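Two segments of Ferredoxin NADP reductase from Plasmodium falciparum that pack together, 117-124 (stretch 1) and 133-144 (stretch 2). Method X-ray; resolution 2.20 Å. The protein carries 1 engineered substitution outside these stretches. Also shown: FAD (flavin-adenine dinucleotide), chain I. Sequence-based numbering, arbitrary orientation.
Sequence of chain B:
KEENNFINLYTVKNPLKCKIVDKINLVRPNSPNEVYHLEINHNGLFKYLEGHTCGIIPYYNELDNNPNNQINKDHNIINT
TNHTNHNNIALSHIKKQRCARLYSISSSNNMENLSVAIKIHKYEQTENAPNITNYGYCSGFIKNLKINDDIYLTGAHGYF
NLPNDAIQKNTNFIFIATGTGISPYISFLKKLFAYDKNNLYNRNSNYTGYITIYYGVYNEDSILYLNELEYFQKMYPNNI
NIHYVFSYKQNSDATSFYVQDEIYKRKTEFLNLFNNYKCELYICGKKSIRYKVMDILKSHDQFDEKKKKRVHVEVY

Stretch 1, residues 117-124: AIKIHKYE
Stretch 2 (133-144) TNYGYCSGFIKN

Stretch 1 is extended throughout, with strand from Ala-117, already begun earlier in the chain, and again at 122-123. Stretch 2 begins as a short strand, 134-135, turns at Gly-136 (phi/psi -51/170) and continues as a helix. The strands run antiparallel. Lys-122 pairs with Tyr-135 (CA-CA 4.6 Å) and Tyr-123 with Asn-134 (CA-CA 5.2 Å). Together the stretches bury 678 Å².

Backbone hydrogen bonds set the register. Tyr-123 N donates to Asn-134 O (3.0 Å), and Asn-134 N donates to Tyr-123 O (2.7 Å). Gly-136 N donates to His-121 O (3.0 Å). The last link uses a side chain: His-121 N donates to Ser-139 OG (3.1 Å, nearly linear). Ser-139 has chi1 m, and its CB points toward stretch 1. Its hydroxyl also donates to FAD O2P (2.6 Å), so one small polar group joins stretch 1, the helix and the cofactor. His-121 has chi1 m, chi2 -102°, with Ser-139 OG at its ring edge.

Tyr-123 adopts chi1 p, chi2 -76°. This lays its ring beside stretch 2, between Asn-134 and the adenine. Asn-134 CB sits 3.4 Å from the centroid of the Tyr-123 ring, over one face, and FAD N1A lies over the opposite face. Asn-134 has chi1 m, chi2 -98°. A water donates to Tyr-135 O (2.8 Å between water O and Tyr-135 O) and also hydrogen-bonds Tyr-123 OH (3.1 Å from water O).

Lys-122 (m, t, m, t) and Tyr-135 share the other face of the sheet. Tyr-135 (chi1 m, chi2 85°) brings its ring near the aliphatic part of Lys-122, with Lys-122 CG 3.6 Å from Tyr-135 CE2. Ile-120 CG2 meets the edge of the same ring, 3.5 Å from Tyr-135 CD2. Ile-120 is m, m; its CB points sideways, but its end approaches the helix, with CD1 4.0 Å from Ile-142 CB. This branched apolar chain suits a buried place between ring and helix. At the outer end, Glu-124 (chi1 p, chi2 -145°, chi3 -128°) puts OE2 3.3 Å from CG2 of Thr-133 (chi1 p).

Ile-118 (m, t) and Ile-142 (m, t) point toward each other and are buried. Their CD1 atoms, Ile-118 CD1 and Ile-142 CD1, are modelled too close, at 2.8 Å.

Gly-136 lies against the pyrophosphate; a CB there would come within 2.4 Å of FAD O2P. The helix start then offers its amides: Tyr-137 N to FAD O2A (2.7 Å), Cys-138 N to FAD O1P (2.9 Å) and Ser-139 N to FAD O2P (2.8 Å). On stretch 1, Lys-119 N donates to FAD O2 (3.0 Å), and Ala-117 O accepts from FAD N3 (2.7 Å).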

# COMPACT_ATOMS: atom_id res chain seq x y z
N ALA B 117 -15.62 -0.42 6.43
CA ALA B 117 -15.62 -0.55 4.98
C ALA B 117 -14.32 -1.19 4.51
O ALA B 117 -13.23 -0.65 4.74
CB ALA B 117 -15.82 0.80 4.31
N ILE B 118 -14.44 -2.33 3.85
CA ILE B 118 -13.28 -3.13 3.49
C ILE B 118 -13.16 -3.33 1.98
O ILE B 118 -14.04 -3.92 1.35
CB ILE B 118 -13.32 -4.51 4.17
CG1 ILE B 118 -13.34 -4.35 5.69
CG2 ILE B 118 -12.12 -5.36 3.75
CD1 ILE B 118 -13.38 -5.65 6.44
N LYS B 119 -12.08 -2.81 1.42
CA LYS B 119 -11.74 -3.03 0.03
C LYS B 119 -11.23 -4.46 -0.14
O LYS B 119 -10.43 -4.93 0.66
CB LYS B 119 -10.66 -2.03 -0.40
CG LYS B 119 -10.32 -2.01 -1.89
CD LYS B 119 -9.10 -1.11 -2.14
CE LYS B 119 -8.51 -1.30 -3.54
NZ LYS B 119 -9.04 -0.30 -4.52
N ILE B 120 -11.73 -5.15 -1.16
CA ILE B 120 -11.31 -6.52 -1.42
C ILE B 120 -10.16 -6.52 -2.40
O ILE B 120 -10.32 -6.16 -3.57
CB ILE B 120 -12.47 -7.37 -1.95
CG1 ILE B 120 -13.65 -7.35 -0.97
CG2 ILE B 120 -12.02 -8.80 -2.21
CD1 ILE B 120 -13.28 -7.77 0.44
N HIS B 121 -8.98 -6.90 -1.92
CA HIS B 121 -7.76 -6.90 -2.72
C HIS B 121 -7.64 -8.17 -3.56
O HIS B 121 -7.84 -9.28 -3.05
CB HIS B 121 -6.54 -6.73 -1.81
CG HIS B 121 -6.51 -5.41 -1.09
ND1 HIS B 121 -5.70 -4.37 -1.49
CD2 HIS B 121 -7.20 -4.96 -0.02
CE1 HIS B 121 -5.88 -3.34 -0.69
NE2 HIS B 121 -6.79 -3.67 0.22
N LYS B 122 -7.33 -8.01 -4.84
CA LYS B 122 -7.22 -9.13 -5.77
C LYS B 122 -5.89 -9.14 -6.52
O LYS B 122 -5.31 -8.09 -6.79
CB LYS B 122 -8.34 -9.07 -6.81
CG LYS B 122 -9.67 -9.64 -6.36
CD LYS B 122 -10.59 -9.87 -7.56
CE LYS B 122 -10.91 -8.56 -8.29
NZ LYS B 122 -11.77 -8.79 -9.49
N TYR B 123 -5.42 -10.33 -6.86
CA TYR B 123 -4.32 -10.50 -7.81
C TYR B 123 -4.54 -11.78 -8.60
O TYR B 123 -5.44 -12.56 -8.28
CB TYR B 123 -2.97 -10.53 -7.10
CG TYR B 123 -2.87 -11.57 -6.00
CD1 TYR B 123 -3.49 -11.36 -4.78
CD2 TYR B 123 -2.16 -12.75 -6.18
CE1 TYR B 123 -3.41 -12.30 -3.76
CE2 TYR B 123 -2.07 -13.69 -5.18
CZ TYR B 123 -2.70 -13.46 -3.97
OH TYR B 123 -2.62 -14.39 -2.96
N GLU B 124 -3.73 -12.01 -9.63
CA GLU B 124 -3.83 -13.25 -10.40
C GLU B 124 -2.49 -13.66 -11.01
O GLU B 124 -2.06 -14.81 -10.85
CB GLU B 124 -4.90 -13.12 -11.49
CG GLU B 124 -4.71 -11.94 -12.42
CD GLU B 124 -6.03 -11.33 -12.85
OE1 GLU B 124 -6.24 -11.18 -14.07
OE2 GLU B 124 -6.85 -11.02 -11.96
N THR B 133 -9.18 -15.67 -9.82
CA THR B 133 -8.27 -14.72 -9.20
C THR B 133 -7.98 -15.10 -7.75
O THR B 133 -8.71 -15.88 -7.14
CB THR B 133 -8.84 -13.28 -9.24
OG1 THR B 133 -9.99 -13.19 -8.38
CG2 THR B 133 -9.24 -12.91 -10.66
N ASN B 134 -6.91 -14.53 -7.20
CA ASN B 134 -6.56 -14.73 -5.81
C ASN B 134 -6.95 -13.51 -4.98
O ASN B 134 -7.10 -12.42 -5.52
CB ASN B 134 -5.05 -14.99 -5.67
CG ASN B 134 -4.64 -16.33 -6.25
OD1 ASN B 134 -4.49 -17.32 -5.53
ND2 ASN B 134 -4.45 -16.36 -7.57
N TYR B 135 -7.12 -13.70 -3.67
CA TYR B 135 -7.52 -12.60 -2.79
C TYR B 135 -6.50 -12.36 -1.69
O TYR B 135 -5.78 -13.27 -1.29
CB TYR B 135 -8.89 -12.88 -2.17
CG TYR B 135 -10.00 -12.90 -3.18
CD1 TYR B 135 -10.28 -14.05 -3.90
CD2 TYR B 135 -10.75 -11.77 -3.43
CE1 TYR B 135 -11.30 -14.08 -4.84
CE2 TYR B 135 -11.77 -11.78 -4.36
CZ TYR B 135 -12.03 -12.93 -5.06
OH TYR B 135 -13.05 -12.95 -6.00
N GLY B 136 -6.44 -11.13 -1.20
CA GLY B 136 -5.69 -10.84 0.01
C GLY B 136 -6.13 -11.84 1.07
O GLY B 136 -7.11 -12.56 0.88
N TYR B 137 -5.41 -11.88 2.19
CA TYR B 137 -5.72 -12.85 3.25
C TYR B 137 -7.06 -12.56 3.92
O TYR B 137 -7.95 -13.41 3.95
CB TYR B 137 -4.59 -12.90 4.28
CG TYR B 137 -4.83 -13.85 5.43
CD1 TYR B 137 -4.97 -15.22 5.21
CD2 TYR B 137 -4.91 -13.38 6.73
CE1 TYR B 137 -5.19 -16.09 6.26
CE2 TYR B 137 -5.13 -14.25 7.79
CZ TYR B 137 -5.27 -15.60 7.55
OH TYR B 137 -5.48 -16.46 8.60
N CYS B 138 -7.20 -11.35 4.46
CA CYS B 138 -8.46 -10.92 5.05
C CYS B 138 -9.52 -10.66 3.97
O CYS B 138 -10.69 -10.99 4.14
CB CYS B 138 -8.26 -9.68 5.92
SG CYS B 138 -9.68 -9.23 6.95
N SER B 139 -9.10 -10.07 2.85
CA SER B 139 -10.02 -9.76 1.76
C SER B 139 -10.87 -10.96 1.34
O SER B 139 -12.08 -10.83 1.14
CB SER B 139 -9.26 -9.20 0.55
OG SER B 139 -8.56 -8.02 0.90
N GLY B 140 -10.22 -12.11 1.19
CA GLY B 140 -10.93 -13.33 0.79
C GLY B 140 -11.89 -13.80 1.87
O GLY B 140 -12.97 -14.30 1.57
N PHE B 141 -11.49 -13.64 3.13
CA PHE B 141 -12.34 -14.00 4.26
C PHE B 141 -13.60 -13.14 4.29
O PHE B 141 -14.70 -13.65 4.48
CB PHE B 141 -11.54 -13.88 5.56
CG PHE B 141 -12.38 -13.80 6.81
CD1 PHE B 141 -12.97 -14.93 7.34
CD2 PHE B 141 -12.55 -12.59 7.46
CE1 PHE B 141 -13.73 -14.85 8.50
CE2 PHE B 141 -13.31 -12.50 8.61
CZ PHE B 141 -13.90 -13.64 9.13
N ILE B 142 -13.45 -11.83 4.07
CA ILE B 142 -14.59 -10.93 4.02
C ILE B 142 -15.45 -11.22 2.80
O ILE B 142 -16.68 -11.20 2.86
CB ILE B 142 -14.15 -9.46 3.99
CG1 ILE B 142 -13.38 -9.13 5.28
CG2 ILE B 142 -15.35 -8.53 3.82
CD1 ILE B 142 -12.45 -7.94 5.13
N LYS B 143 -14.78 -11.48 1.68
CA LYS B 143 -15.45 -11.82 0.44
C LYS B 143 -16.46 -12.91 0.71
O LYS B 143 -17.62 -12.83 0.29
CB LYS B 143 -14.42 -12.33 -0.57
CG LYS B 143 -14.66 -11.91 -2.01
CD LYS B 143 -16.03 -12.29 -2.51
CE LYS B 143 -16.07 -12.22 -4.04
NZ LYS B 143 -17.31 -11.57 -4.54
N ASN B 144 -16.01 -13.94 1.42
CA ASN B 144 -16.81 -15.13 1.68
C ASN B 144 -17.76 -15.02 2.87
O ASN B 144 -18.57 -15.92 3.11
CB ASN B 144 -15.89 -16.35 1.84
CG ASN B 144 -15.14 -16.68 0.56
OD1 ASN B 144 -15.75 -16.92 -0.48
ND2 ASN B 144 -13.81 -16.70 0.64
PA FAD I . -2.77 -9.19 2.42
O1A FAD I . -2.21 -8.78 3.76
O2A FAD I . -2.99 -10.68 2.35
O5B FAD I . -1.81 -8.67 1.23
C5B FAD I . -1.60 -7.29 1.02
C4B FAD I . -1.68 -6.95 -0.47
O4B FAD I . -0.79 -7.77 -1.21
C3B FAD I . -3.07 -7.20 -1.02
O3B FAD I . -3.35 -6.20 -1.98
C2B FAD I . -2.96 -8.54 -1.72
O2B FAD I . -3.80 -8.59 -2.84
C1B FAD I . -1.49 -8.61 -2.11
N9A FAD I . -0.96 -9.98 -2.03
C8A FAD I . -1.01 -10.82 -0.95
N7A FAD I . -0.39 -11.98 -1.28
C5A FAD I . 0.05 -11.89 -2.56
C6A FAD I . 0.74 -12.77 -3.38
N6A FAD I . 1.00 -14.01 -2.97
N1A FAD I . 1.06 -12.39 -4.66
C2A FAD I . 0.70 -11.13 -5.12
N3A FAD I . 0.02 -10.26 -4.29
C4A FAD I . -0.30 -10.64 -3.03
N1 FAD I . -8.34 -1.30 4.72
C2 FAD I . -9.67 -1.19 4.36
O2 FAD I . -10.09 -1.84 3.40
N3 FAD I . -10.52 -0.37 5.07
C4 FAD I . -10.04 0.36 6.14
O4 FAD I . -10.80 1.10 6.77
C4X FAD I . -8.70 0.26 6.50
N5 FAD I . -8.22 0.98 7.57
C5X FAD I . -6.90 0.87 7.92
C6 FAD I . -6.41 1.60 9.00
C7 FAD I . -5.08 1.50 9.36
C7M FAD I . -4.56 2.29 10.53
C8 FAD I . -4.23 0.66 8.64
C8M FAD I . -2.78 0.53 9.02
C9 FAD I . -4.72 -0.07 7.56
C9A FAD I . -6.05 0.03 7.19
N10 FAD I . -6.52 -0.71 6.12
C10 FAD I . -7.86 -0.58 5.78
C1' FAD I . -5.67 -1.76 5.44
C2' FAD I . -6.06 -3.19 5.86
O2' FAD I . -5.72 -3.37 7.21
C3' FAD I . -5.38 -4.33 5.09
O3' FAD I . -4.01 -4.05 4.89
C4' FAD I . -6.04 -4.66 3.76
O4' FAD I . -7.34 -5.16 4.00
C5' FAD I . -5.25 -5.74 3.02
O5' FAD I . -5.24 -6.89 3.84
P FAD I . -5.33 -8.37 3.22
O1P FAD I . -5.05 -9.38 4.31
O2P FAD I . -6.67 -8.63 2.57
O3P FAD I . -4.15 -8.40 2.13
O HOH W 1 -3.24 -13.27 -0.09